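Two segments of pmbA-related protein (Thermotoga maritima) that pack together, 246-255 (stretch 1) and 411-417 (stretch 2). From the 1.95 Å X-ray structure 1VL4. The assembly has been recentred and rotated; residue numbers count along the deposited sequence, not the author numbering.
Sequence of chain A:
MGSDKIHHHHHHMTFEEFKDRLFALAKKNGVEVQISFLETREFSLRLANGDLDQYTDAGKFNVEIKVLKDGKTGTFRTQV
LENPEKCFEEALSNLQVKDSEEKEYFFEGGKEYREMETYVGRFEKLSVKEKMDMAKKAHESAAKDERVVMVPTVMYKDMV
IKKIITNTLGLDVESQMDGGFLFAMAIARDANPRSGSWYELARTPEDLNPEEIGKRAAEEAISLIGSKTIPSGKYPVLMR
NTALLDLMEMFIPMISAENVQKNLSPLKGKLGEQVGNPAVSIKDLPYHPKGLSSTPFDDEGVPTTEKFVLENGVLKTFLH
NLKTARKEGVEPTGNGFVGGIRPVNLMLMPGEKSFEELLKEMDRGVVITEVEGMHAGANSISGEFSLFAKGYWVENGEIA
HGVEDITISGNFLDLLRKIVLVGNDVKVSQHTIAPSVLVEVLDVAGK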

# COMPACT_ATOMS: atom_id res chain seq x y z
N ASP A 246 1.24 -19.11 -0.81
CA ASP A 246 0.45 -17.88 -1.15
C ASP A 246 -1.06 -18.09 -1.08
O ASP A 246 -1.81 -17.26 -0.52
CB ASP A 246 0.80 -17.35 -2.53
CG ASP A 246 2.24 -16.91 -2.66
OD1 ASP A 246 2.90 -16.62 -1.63
OD2 ASP A 246 2.71 -16.90 -3.82
N LEU A 247 -1.52 -19.21 -1.63
CA LEU A 247 -2.93 -19.47 -1.72
C LEU A 247 -3.56 -19.56 -0.35
O LEU A 247 -4.66 -19.01 -0.14
CB LEU A 247 -3.19 -20.75 -2.54
CG LEU A 247 -4.68 -20.98 -2.87
CD1 LEU A 247 -5.25 -19.85 -3.72
CD2 LEU A 247 -4.84 -22.27 -3.60
N MET A 248 -2.85 -20.19 0.60
CA MET A 248 -3.31 -20.38 1.97
C MET A 248 -3.64 -19.06 2.67
O MET A 248 -4.33 -19.05 3.68
CB MET A 248 -2.22 -21.02 2.85
CG MET A 248 -2.08 -22.47 2.75
SD MET A 248 -0.56 -22.91 3.63
CE MET A 248 -0.94 -22.72 5.36
N GLU A 249 -3.01 -17.98 2.24
CA GLU A 249 -3.29 -16.69 2.84
C GLU A 249 -4.75 -16.32 2.78
O GLU A 249 -5.24 -15.59 3.65
CB GLU A 249 -2.45 -15.60 2.17
CG GLU A 249 -0.98 -15.92 2.42
CD GLU A 249 -0.21 -14.71 2.74
OE1 GLU A 249 0.11 -13.99 1.76
OE2 GLU A 249 0.03 -14.48 3.95
N MET A 250 -5.47 -16.83 1.77
CA MET A 250 -6.90 -16.51 1.67
C MET A 250 -7.75 -17.22 2.75
O MET A 250 -8.92 -16.92 2.94
CB MET A 250 -7.39 -16.77 0.26
CG MET A 250 -7.83 -18.20 -0.06
SD MET A 250 -8.45 -18.27 -1.77
CE MET A 250 -10.05 -17.46 -1.65
N PHE A 251 -7.13 -18.14 3.48
CA PHE A 251 -7.80 -18.81 4.58
C PHE A 251 -7.82 -17.92 5.84
O PHE A 251 -8.64 -18.09 6.72
CB PHE A 251 -7.06 -20.11 4.87
CG PHE A 251 -7.81 -21.08 5.74
CD1 PHE A 251 -9.09 -21.48 5.41
CD2 PHE A 251 -7.23 -21.59 6.88
CE1 PHE A 251 -9.78 -22.39 6.24
CE2 PHE A 251 -7.89 -22.50 7.68
CZ PHE A 251 -9.16 -22.91 7.36
N ILE A 252 -6.91 -16.97 5.90
CA ILE A 252 -6.68 -16.23 7.14
C ILE A 252 -7.91 -15.36 7.56
O ILE A 252 -8.39 -15.50 8.69
CB ILE A 252 -5.36 -15.45 7.07
CG1 ILE A 252 -4.17 -16.42 7.21
CG2 ILE A 252 -5.34 -14.33 8.14
CD1 ILE A 252 -2.76 -15.76 6.99
N PRO A 253 -8.47 -14.54 6.63
CA PRO A 253 -9.72 -13.85 7.00
C PRO A 253 -10.90 -14.76 7.38
O PRO A 253 -11.72 -14.40 8.23
CB PRO A 253 -10.04 -13.01 5.75
CG PRO A 253 -8.77 -12.94 4.94
CD PRO A 253 -8.00 -14.19 5.28
N MET A 254 -10.97 -15.97 6.80
CA MET A 254 -12.06 -16.93 7.09
C MET A 254 -12.10 -17.41 8.52
O MET A 254 -13.17 -17.71 9.07
CB MET A 254 -11.94 -18.18 6.20
CG MET A 254 -11.74 -17.85 4.74
SD MET A 254 -11.81 -19.32 3.74
CE MET A 254 -11.76 -18.56 2.13
N ILE A 255 -10.92 -17.51 9.13
CA ILE A 255 -10.81 -18.06 10.47
C ILE A 255 -10.81 -16.97 11.56
O ILE A 255 -10.86 -17.31 12.73
CB ILE A 255 -9.62 -19.05 10.62
CG1 ILE A 255 -8.28 -18.39 10.35
CG2 ILE A 255 -9.92 -20.31 9.82
CD1 ILE A 255 -7.07 -19.34 10.60
N ASN A 411 -12.99 -22.94 -5.46
CA ASN A 411 -13.24 -22.43 -4.13
C ASN A 411 -12.21 -23.07 -3.21
O ASN A 411 -12.06 -24.29 -3.22
CB ASN A 411 -14.63 -22.83 -3.65
CG ASN A 411 -15.04 -22.11 -2.38
OD1 ASN A 411 -14.56 -22.42 -1.27
ND2 ASN A 411 -15.93 -21.14 -2.52
N PHE A 412 -11.54 -22.23 -2.42
CA PHE A 412 -10.53 -22.67 -1.48
C PHE A 412 -11.02 -23.81 -0.55
O PHE A 412 -10.25 -24.72 -0.26
CB PHE A 412 -9.99 -21.48 -0.66
CG PHE A 412 -8.76 -21.82 0.14
CD1 PHE A 412 -7.55 -22.01 -0.49
CD2 PHE A 412 -8.85 -22.05 1.52
CE1 PHE A 412 -6.41 -22.39 0.26
CE2 PHE A 412 -7.75 -22.43 2.25
CZ PHE A 412 -6.52 -22.62 1.61
N LEU A 413 -12.28 -23.76 -0.11
CA LEU A 413 -12.79 -24.78 0.80
C LEU A 413 -12.92 -26.13 0.11
O LEU A 413 -12.56 -27.14 0.69
CB LEU A 413 -14.11 -24.38 1.45
CG LEU A 413 -14.03 -23.12 2.35
CD1 LEU A 413 -15.36 -22.86 3.09
CD2 LEU A 413 -12.86 -23.20 3.31
N ASP A 414 -13.37 -26.12 -1.14
CA ASP A 414 -13.42 -27.34 -1.95
C ASP A 414 -12.02 -27.88 -2.21
O ASP A 414 -11.81 -29.06 -2.21
CB ASP A 414 -14.09 -27.08 -3.29
CG ASP A 414 -15.60 -26.87 -3.17
OD1 ASP A 414 -16.24 -27.61 -2.39
OD2 ASP A 414 -16.13 -25.97 -3.87
N LEU A 415 -11.08 -27.01 -2.48
CA LEU A 415 -9.67 -27.39 -2.56
C LEU A 415 -9.23 -28.19 -1.33
O LEU A 415 -8.64 -29.27 -1.47
CB LEU A 415 -8.80 -26.15 -2.70
CG LEU A 415 -7.34 -26.42 -3.08
CD1 LEU A 415 -6.81 -25.34 -4.00
CD2 LEU A 415 -6.46 -26.57 -1.84
N LEU A 416 -9.52 -27.66 -0.13
CA LEU A 416 -9.21 -28.31 1.12
C LEU A 416 -9.84 -29.68 1.18
O LEU A 416 -9.20 -30.61 1.70
CB LEU A 416 -9.65 -27.49 2.36
CG LEU A 416 -8.90 -26.17 2.61
CD1 LEU A 416 -9.51 -25.38 3.79
CD2 LEU A 416 -7.41 -26.40 2.79
N ARG A 417 -11.07 -29.80 0.67
CA ARG A 417 -11.77 -31.09 0.64
C ARG A 417 -11.07 -32.09 -0.26
O ARG A 417 -11.12 -33.28 0.01
CB ARG A 417 -13.23 -30.98 0.14
CG ARG A 417 -14.20 -30.26 1.05
CD ARG A 417 -14.55 -31.09 2.25
NE ARG A 417 -15.48 -32.17 1.92
CZ ARG A 417 -15.68 -33.26 2.65
NH1 ARG A 417 -16.57 -34.16 2.25
NH2 ARG A 417 -14.98 -33.48 3.77

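No hydrogen bond joins these two stretches, whose touching residues are at least 158 positions apart in sequence; apolar packing holds them together and buries 354 Å² in all. Phe412, in the first turn of its helix, is the centre of the contact and alone accounts for 125 Å² of that surface. Its CA-to-CB bond points toward stretch 1, and with chi1 at t its broad apolar ring extends among Leu247, Met248, Met250 and Phe251, touching all four.

The aromatic contacts come first. Met250 CG lies over one face of the Phe412 ring, 4.1 Å from the centroid, in a CH-pi interaction, while Met250 SD sits obliquely, 4.8 Å from the same centroid. A long, flexible thioether suits this place, since it can follow both ring and stem: Met250 SD also approaches Phe412 CB at 3.7 Å. Phe251 meets the edge of the Phe412 ring, with Phe251 CD1 3.6 Å from Phe412 CE2; the ring planes are inclined at 43°, so the pair is neither a stack nor a perpendicular arrangement.

Other apolar side-chain contacts extend the patch. Leu247 CG touches Phe412 CE1 at 3.8 Å, and Leu247 CD2 meets Leu415 CD1 at 3.7 Å, so one branched side chain serves two neighbours. Phe251 CE1 lies 3.9 Å from Leu416 CD1, an apolar ring against a methyl. Met254 SD, in a thioether needing no polar partner, reaches Leu413 CD2 at 4.0 Å; the Leu413 CA-to-CB bond points sideways, but the end of its side chain comes nearer.

Backbone also contributes: Met248 points its CA-to-CB bond away, yet Met248 CA lies 3.9 Å from Phe412 CZ.

Polar groups act within each stretch. Asn411 OD1 accepts from Leu413 N at 2.9 Å, capping the helix. In stretch 1, Met250 N bonds to Leu247 O at 3.0 Å, within the 3-10 turn that presents Met250 to the ring.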